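Local coordinates for protein NDP-rhamnosyltransferase (Saccharopolyspora spinosa, PDB 3TSA) that is a glycosyltransferase of the GT-B fold, built from two Rossmann-like domains that face each other across a cleft, at residues M225-L230 with V257-R262; I291-S296 with L312-D317. One frame throughout, in Å; residues are numbered along the deposited sequence.

Contact 1. Residues M225-L230 with V257-R262; sequences MGRMVL and VPPEHR
Arg-227 reaches across from the first turn of helix 227-233 and meets Glu-260 side-on, one nitrogen to each carboxylate oxygen. NE of Arg-227 gives its hydrogen to OE2 of Glu-260 at 2.8 Å, and NH2 of Arg-227 gives one to Glu-260 OE1 at 2.7 Å. Both bonds are nearly straight, and both oxygens use their syn lone pairs. Guanidinium and carboxylate lie only 17° from coplanar, the arrangement of a bidentate salt bridge.

Behind the ion pair, the ring of Pro-258 sits against the start of the helix, its CG 3.3 Å from the backbone N of Arg-227. Deeper in, Leu-230 lays CB over the centre of the His-261 imidazole, 3.6 Å from the centroid, a CH-pi contact. The opposite face of that ring carries CG of Glu-260 near its rim. CD1 of Leu-230 lies 4.1 Å from CB of Val-257, which in turn packs on Leu-238 of helix 236-246.

Torsions set up the grip: Arg-227 keeps CG anti to its backbone N and bends at chi3 (-84°), while Glu-260 places CG in the crowded position between N and carbonyl carbon and folds back at chi2 (-80°). NE and NH2 of Arg-262 grip the carbonyl O of Val-257 side-on, NH2 also bonding Ser-277 OG. The contact joins the segments that follow neighbouring parallel strands 219-224 and 251-256 of the C-terminal Rossmann-like domain. Two bonds in one plane fix the rotation of both charged groups, and the exposed ion pair lies at the outer side of buried Leu-230, Val-257 and His-261.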
ATOM      1  N   MET A 225      17.424  -9.639 -10.609  1.00 18.29           N
ATOM      2  CA  MET A 225      18.080  -8.381 -11.019  1.00 20.30           C
ATOM      3  C   MET A 225      16.975  -7.388 -11.435  1.00 18.89           C
ATOM      4  O   MET A 225      16.048  -7.783 -12.162  1.00 22.45           O
ATOM      5  CB  MET A 225      19.101  -8.633 -12.144  1.00 20.21           C
ATOM      6  CG  MET A 225      20.259  -9.359 -11.545  1.00 24.71           C
ATOM      7  SD  MET A 225      21.392  -9.850 -12.792  1.00 27.53           S
ATOM      8  CE  MET A 225      22.350 -11.091 -11.883  1.00 24.56           C
ATOM      9  N   GLY A 226      17.035  -6.158 -10.917  1.00 19.64           N
ATOM     10  CA  GLY A 226      16.003  -5.139 -11.222  1.00 19.87           C
ATOM     11  C   GLY A 226      16.176  -4.344 -12.523  1.00 21.41           C
ATOM     12  O   GLY A 226      17.171  -4.480 -13.249  1.00 17.29           O
ATOM     13  N   ARG A 227      15.164  -3.552 -12.837  1.00 20.35           N
ATOM     14  CA  ARG A 227      15.175  -2.722 -13.983  1.00 21.69           C
ATOM     15  C   ARG A 227      16.361  -1.777 -13.986  1.00 21.35           C
ATOM     16  O   ARG A 227      17.038  -1.605 -15.021  1.00 20.95           O
ATOM     17  CB  ARG A 227      13.865  -1.947 -13.926  1.00 23.05           C
ATOM     18  CG  ARG A 227      13.608  -1.010 -15.057  1.00 25.34           C
ATOM     19  CD  ARG A 227      12.174  -0.548 -14.975  1.00 25.31           C
ATOM     20  NE  ARG A 227      11.332  -1.568 -15.632  1.00 33.05           N
ATOM     21  CZ  ARG A 227      10.130  -1.965 -15.213  1.00 37.41           C
ATOM     22  NH1 ARG A 227       9.619  -1.440 -14.121  1.00 39.70           N
ATOM     23  NH2 ARG A 227       9.450  -2.913 -15.893  1.00 39.54           N
ATOM     24  N   MET A 228      16.602  -1.089 -12.870  1.00 22.40           N
ATOM     25  CA  MET A 228      17.645  -0.017 -12.984  1.00 21.94           C
ATOM     26  C   MET A 228      18.995  -0.642 -13.288  1.00 21.11           C
ATOM     27  O   MET A 228      19.706  -0.106 -14.111  1.00 18.71           O
ATOM     28  CB  MET A 228      17.790   0.898 -11.748  1.00 24.21           C
ATOM     29  CG  MET A 228      16.678   1.863 -11.406  1.00 31.69           C
ATOM     30  SD  MET A 228      16.220   3.184 -12.546  1.00 47.42           S
ATOM     31  CE  MET A 228      17.804   4.083 -12.694  1.00 44.79           C
ATOM     32  N   VAL A 229      19.323  -1.711 -12.584  1.00 21.45           N
ATOM     33  CA  VAL A 229      20.591  -2.407 -12.789  1.00 21.82           C
ATOM     34  C   VAL A 229      20.721  -2.898 -14.237  1.00 20.01           C
ATOM     35  O   VAL A 229      21.673  -2.543 -14.858  1.00 18.99           O
ATOM     36  CB  VAL A 229      20.817  -3.546 -11.783  1.00 23.69           C
ATOM     37  CG1 VAL A 229      22.161  -4.274 -12.102  1.00 28.18           C
ATOM     38  CG2 VAL A 229      20.901  -2.963 -10.346  1.00 27.17           C
ATOM     39  N   LEU A 230      19.739  -3.619 -14.768  1.00 18.46           N
ATOM     40  CA  LEU A 230      19.819  -4.162 -16.147  1.00 17.58           C
ATOM     41  C   LEU A 230      19.752  -3.111 -17.229  1.00 18.73           C
ATOM     42  O   LEU A 230      20.347  -3.287 -18.301  1.00 18.26           O
ATOM     43  CB  LEU A 230      18.781  -5.290 -16.397  1.00 18.67           C
ATOM     44  CG  LEU A 230      18.908  -6.501 -15.467  1.00 19.82           C
ATOM     45  CD1 LEU A 230      17.691  -7.412 -15.701  1.00 19.07           C
ATOM     46  CD2 LEU A 230      20.270  -7.195 -15.806  1.00 21.17           C
ATOM     47  N   VAL A 257      13.191 -11.158 -13.337  1.00 20.82           N
ATOM     48  CA  VAL A 257      13.675  -9.911 -13.954  1.00 19.96           C
ATOM     49  C   VAL A 257      12.449  -9.179 -14.473  1.00 20.17           C
ATOM     50  O   VAL A 257      11.411  -9.831 -14.595  1.00 20.36           O
ATOM     51  CB  VAL A 257      14.720 -10.131 -15.070  1.00 21.91           C
ATOM     52  CG1 VAL A 257      15.911 -10.933 -14.501  1.00 22.08           C
ATOM     53  CG2 VAL A 257      14.094 -10.764 -16.314  1.00 21.49           C
ATOM     54  N   PRO A 258      12.548  -7.860 -14.753  1.00 19.27           N
ATOM     55  CA  PRO A 258      11.398  -7.060 -15.200  1.00 21.57           C
ATOM     56  C   PRO A 258      10.896  -7.550 -16.528  1.00 23.60           C
ATOM     57  O   PRO A 258      11.698  -8.067 -17.322  1.00 22.09           O
ATOM     58  CB  PRO A 258      12.024  -5.672 -15.417  1.00 22.47           C
ATOM     59  CG  PRO A 258      13.118  -5.653 -14.383  1.00 20.61           C
ATOM     60  CD  PRO A 258      13.729  -6.995 -14.563  1.00 21.86           C
ATOM     61  N   PRO A 259       9.606  -7.337 -16.824  1.00 25.04           N
ATOM     62  CA  PRO A 259       9.011  -7.820 -18.061  1.00 27.16           C
ATOM     63  C   PRO A 259       9.832  -7.491 -19.328  1.00 29.15           C
ATOM     64  O   PRO A 259      10.075  -8.397 -20.165  1.00 28.79           O
ATOM     65  CB  PRO A 259       7.657  -7.080 -18.119  1.00 27.84           C
ATOM     66  CG  PRO A 259       7.330  -6.718 -16.730  1.00 27.34           C
ATOM     67  CD  PRO A 259       8.669  -6.528 -16.010  1.00 26.60           C
ATOM     68  N   GLU A 260      10.281  -6.243 -19.471  1.00 30.69           N
ATOM     69  CA  GLU A 260      11.040  -5.885 -20.718  1.00 32.63           C
ATOM     70  C   GLU A 260      12.422  -6.544 -20.857  1.00 32.56           C
ATOM     71  O   GLU A 260      12.991  -6.588 -21.948  1.00 35.57           O
ATOM     72  CB  GLU A 260      11.132  -4.378 -20.926  1.00 32.93           C
ATOM     73  CG  GLU A 260      12.131  -3.683 -20.018  1.00 34.19           C
ATOM     74  CD  GLU A 260      11.602  -3.415 -18.599  1.00 39.66           C
ATOM     75  OE1 GLU A 260      10.454  -3.811 -18.202  1.00 40.40           O
ATOM     76  OE2 GLU A 260      12.391  -2.795 -17.866  1.00 38.95           O
ATOM     77  N   HIS A 261      12.950  -7.093 -19.762  1.00 31.11           N
ATOM     78  CA  HIS A 261      14.223  -7.814 -19.827  1.00 29.47           C
ATOM     79  C   HIS A 261      14.092  -9.330 -20.036  1.00 29.69           C
ATOM     80  O   HIS A 261      15.101 -10.029 -20.103  1.00 30.04           O
ATOM     81  CB  HIS A 261      15.095  -7.494 -18.591  1.00 29.99           C
ATOM     82  CG  HIS A 261      15.428  -6.037 -18.446  1.00 28.35           C
ATOM     83  ND1 HIS A 261      16.321  -5.390 -19.272  1.00 26.97           N
ATOM     84  CD2 HIS A 261      15.035  -5.117 -17.525  1.00 26.86           C
ATOM     85  CE1 HIS A 261      16.408  -4.117 -18.913  1.00 20.66           C
ATOM     86  NE2 HIS A 261      15.652  -3.928 -17.849  1.00 27.96           N
ATOM     87  N   ARG A 262      12.851  -9.820 -20.165  1.00 29.39           N
ATOM     88  CA  ARG A 262      12.583 -11.239 -20.255  1.00 30.40           C
ATOM     89  C   ARG A 262      12.942 -11.724 -21.665  1.00 30.24           C
ATOM     90  O   ARG A 262      13.370 -12.867 -21.860  1.00 31.07           O
ATOM     91  CB  ARG A 262      11.104 -11.534 -19.819  1.00 30.63           C
ATOM     92  CG  ARG A 262      10.951 -11.394 -18.269  1.00 30.83           C
ATOM     93  CD  ARG A 262       9.524 -11.530 -17.715  1.00 32.21           C
ATOM     94  NE  ARG A 262       9.470 -10.904 -16.390  1.00 33.80           N
ATOM     95  CZ  ARG A 262       8.374 -10.581 -15.721  1.00 31.07           C
ATOM     96  NH1 ARG A 262       7.199 -10.820 -16.259  1.00 29.21           N
ATOM     97  NH2 ARG A 262       8.461 -10.007 -14.500  1.00 27.22           N
TER

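Contact 2. Residues I291-S296 with L312-D317; sequences ICAGGS and LPQYFD
Strand 289-292 ends beside the exit of strand 309-311, and the two segments run on side by side in parallel for one more step. Leu-312 N donates a hydrogen bond to Cys-292 O (2.8 Å), nearly along the C=O axis. Past it, two CA-H...O contacts take over: CA of Ala-293 lies 3.4 Å from Leu-312 O, and CA of Pro-313 lies 3.2 Å from Ala-293 O. The segments then part. Gly-294, with phi 101°, turns the first toward helix 296-304; at its backbone angles a CB would press on the carbonyl O of Ala-293.

Among the side chains, CG2 of Ile-291 meets CD1 of Leu-312 at 3.5 Å, the two crossing obliquely, and the methyl of Ala-293 rests on CG of Gln-314. Farther along, a water accepts from Ser-296 N and donates to Asp-317 OD2, which also bonds Trp-143 NE1.

Helices 343-354 and 318-327 flank the contact, through Phe-346 on Ile-291 and Leu-312, and Phe-319 on Pro-313; helix 227-233 and N-terminal Phe-71 and Pro-72 also touch 312-317. Backbone bonds from Ile-291 to Cys-222 and Cys-224, and from Cys-292 to Leu-310, set strand 289-292 between strands 219-224 and 309-311.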
ATOM      1  N   ILE A 291      21.016 -15.145  -6.533  1.00 12.94           N
ATOM      2  CA  ILE A 291      22.154 -14.466  -7.263  1.00 11.40           C
ATOM      3  C   ILE A 291      21.555 -13.104  -7.632  1.00 12.56           C
ATOM      4  O   ILE A 291      20.493 -13.023  -8.278  1.00 12.55           O
ATOM      5  CB  ILE A 291      22.530 -15.220  -8.612  1.00 12.50           C
ATOM      6  CG1 ILE A 291      23.115 -16.610  -8.317  1.00 12.18           C
ATOM      7  CG2 ILE A 291      23.577 -14.407  -9.409  1.00 14.04           C
ATOM      8  CD1 ILE A 291      23.148 -17.603  -9.483  1.00 13.95           C
ATOM      9  N   CYS A 292      22.253 -12.038  -7.251  1.00 13.29           N
ATOM     10  CA  CYS A 292      21.729 -10.693  -7.450  1.00 13.21           C
ATOM     11  C   CYS A 292      22.859  -9.701  -7.643  1.00 12.89           C
ATOM     12  O   CYS A 292      24.036 -10.064  -7.561  1.00 12.50           O
ATOM     13  CB  CYS A 292      20.857 -10.286  -6.272  1.00 14.68           C
ATOM     14  SG  CYS A 292      21.712 -10.287  -4.641  1.00 16.55           S
ATOM     15  N   ALA A 293      22.525  -8.428  -7.788  1.00 12.55           N
ATOM     16  CA  ALA A 293      23.615  -7.448  -8.038  1.00 12.16           C
ATOM     17  C   ALA A 293      23.950  -6.712  -6.708  1.00 13.77           C
ATOM     18  O   ALA A 293      24.951  -5.929  -6.645  1.00 12.28           O
ATOM     19  CB  ALA A 293      23.167  -6.451  -9.129  1.00 11.88           C
ATOM     20  N   GLY A 294      23.159  -6.944  -5.645  1.00 15.32           N
ATOM     21  CA  GLY A 294      23.444  -6.323  -4.348  1.00 15.60           C
ATOM     22  C   GLY A 294      22.576  -5.101  -4.033  1.00 17.58           C
ATOM     23  O   GLY A 294      22.773  -4.438  -3.045  1.00 21.08           O
ATOM     24  N   GLY A 295      21.581  -4.849  -4.842  1.00 19.51           N
ATOM     25  CA  GLY A 295      20.508  -3.877  -4.519  1.00 19.49           C
ATOM     26  C   GLY A 295      19.822  -4.312  -3.245  1.00 20.28           C
ATOM     27  O   GLY A 295      19.539  -5.529  -3.012  1.00 20.42           O
ATOM     28  N   SER A 296      19.510  -3.314  -2.450  1.00 21.23           N
ATOM     29  CA  SER A 296      19.069  -3.604  -1.115  1.00 21.34           C
ATOM     30  C   SER A 296      17.734  -4.376  -1.059  1.00 20.23           C
ATOM     31  O   SER A 296      17.516  -5.146  -0.122  1.00 23.17           O
ATOM     32  CB  SER A 296      19.044  -2.301  -0.295  1.00 21.80           C
ATOM     33  OG  SER A 296      18.054  -1.422  -0.786  1.00 19.86           O
ATOM     34  N   LEU A 312      26.843  -9.989  -7.576  1.00 11.02           N
ATOM     35  CA  LEU A 312      27.647  -9.425  -8.700  1.00 11.36           C
ATOM     36  C   LEU A 312      27.469  -7.944  -8.688  1.00 10.88           C
ATOM     37  O   LEU A 312      26.711  -7.354  -9.453  1.00 12.11           O
ATOM     38  CB  LEU A 312      27.136 -10.034 -10.000  1.00 13.06           C
ATOM     39  CG  LEU A 312      27.216 -11.556 -10.328  1.00 19.67           C
ATOM     40  CD1 LEU A 312      26.468 -12.403  -9.425  1.00 22.33           C
ATOM     41  CD2 LEU A 312      26.528 -11.674 -11.703  1.00 26.62           C
ATOM     42  N   PRO A 313      28.233  -7.229  -7.824  1.00 10.76           N
ATOM     43  CA  PRO A 313      27.983  -5.797  -7.719  1.00 11.68           C
ATOM     44  C   PRO A 313      28.337  -5.017  -9.010  1.00 12.88           C
ATOM     45  O   PRO A 313      29.233  -5.462  -9.760  1.00 12.51           O
ATOM     46  CB  PRO A 313      28.974  -5.381  -6.596  1.00 13.29           C
ATOM     47  CG  PRO A 313      30.135  -6.438  -6.686  1.00 10.71           C
ATOM     48  CD  PRO A 313      29.338  -7.698  -6.972  1.00 11.37           C
ATOM     49  N   GLN A 314      27.624  -3.946  -9.215  1.00 11.77           N
ATOM     50  CA  GLN A 314      27.733  -3.133 -10.449  1.00 13.18           C
ATOM     51  C   GLN A 314      28.054  -1.679 -10.169  1.00 13.90           C
ATOM     52  O   GLN A 314      28.898  -1.062 -10.853  1.00 14.16           O
ATOM     53  CB  GLN A 314      26.432  -3.255 -11.281  1.00 12.26           C
ATOM     54  CG  GLN A 314      26.007  -4.685 -11.583  1.00 11.82           C
ATOM     55  CD  GLN A 314      27.042  -5.457 -12.429  1.00 11.00           C
ATOM     56  OE1 GLN A 314      27.267  -6.641 -12.183  1.00 17.47           O
ATOM     57  NE2 GLN A 314      27.671  -4.774 -13.390  1.00  8.97           N
ATOM     58  N   TYR A 315      27.366  -1.079  -9.197  1.00 11.42           N
ATOM     59  CA  TYR A 315      27.485   0.343  -9.048  1.00 13.87           C
ATOM     60  C   TYR A 315      27.064   0.777  -7.633  1.00 12.49           C
ATOM     61  O   TYR A 315      26.588  -0.048  -6.828  1.00 11.81           O
ATOM     62  CB  TYR A 315      26.687   1.090 -10.134  1.00 10.63           C
ATOM     63  CG  TYR A 315      25.176   0.814 -10.235  1.00 17.26           C
ATOM     64  CD1 TYR A 315      24.340   0.481  -9.111  1.00 20.64           C
ATOM     65  CD2 TYR A 315      24.566   0.979 -11.481  1.00 23.23           C
ATOM     66  CE1 TYR A 315      22.955   0.292  -9.303  1.00 21.63           C
ATOM     67  CE2 TYR A 315      23.244   0.845 -11.641  1.00 29.15           C
ATOM     68  CZ  TYR A 315      22.444   0.487 -10.580  1.00 26.18           C
ATOM     69  OH  TYR A 315      21.095   0.359 -10.812  1.00 28.10           O
ATOM     70  N   PHE A 316      27.250   2.070  -7.355  1.00 13.39           N
ATOM     71  CA  PHE A 316      26.853   2.692  -6.064  1.00 14.88           C
ATOM     72  C   PHE A 316      27.302   1.922  -4.827  1.00 11.96           C
ATOM     73  O   PHE A 316      28.515   1.747  -4.644  1.00 14.04           O
ATOM     74  CB  PHE A 316      25.382   3.096  -6.100  1.00 16.57           C
ATOM     75  CG  PHE A 316      25.123   4.147  -7.131  1.00 24.34           C
ATOM     76  CD1 PHE A 316      25.704   5.433  -7.003  1.00 27.01           C
ATOM     77  CD2 PHE A 316      24.468   3.826  -8.336  1.00 31.14           C
ATOM     78  CE1 PHE A 316      25.557   6.433  -8.030  1.00 26.25           C
ATOM     79  CE2 PHE A 316      24.321   4.810  -9.385  1.00 35.98           C
ATOM     80  CZ  PHE A 316      24.867   6.122  -9.203  1.00 34.86           C
ATOM     81  N   ASP A 317      26.349   1.464  -4.001  1.00 12.33           N
ATOM     82  CA  ASP A 317      26.650   0.827  -2.714  1.00 11.25           C
ATOM     83  C   ASP A 317      26.848  -0.647  -2.851  1.00 12.53           C
ATOM     84  O   ASP A 317      27.165  -1.331  -1.844  1.00 12.22           O
ATOM     85  CB  ASP A 317      25.415   1.058  -1.762  1.00 11.36           C
ATOM     86  CG  ASP A 317      24.134   0.570  -2.360  1.00 20.21           C
ATOM     87  OD1 ASP A 317      23.872   0.803  -3.554  1.00 26.36           O
ATOM     88  OD2 ASP A 317      23.318  -0.018  -1.622  1.00 18.04           O
TER
HETATM   89  O   HOH W   1      20.792  -0.548  -3.047  1.00 27.54           O

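In the fold
The N-terminal sheet comes first in the chain; the C-terminal one begins with strand 219-224, which leads into contact 1. Helices 227-233 and 236-246 and strand 251-256 follow before 257-262 closes that loop. Contact 2 opens later, around strand 289-292, helix 296-304 and strand 309-311. Each loop is a beta-alpha-beta connection between neighbouring parallel strands. The contacts are in series, neither nested nor crossed, yet their centres lie only about 13 Å apart. Val-229 of helix 227-233 joins them, packing on Ala-293 and Gln-314. Both lie at the ends of adjacent strands of the C-terminal sheet, and the backbone bond of Gln-314 with Asn-73 links contact 2 to the N-terminal half.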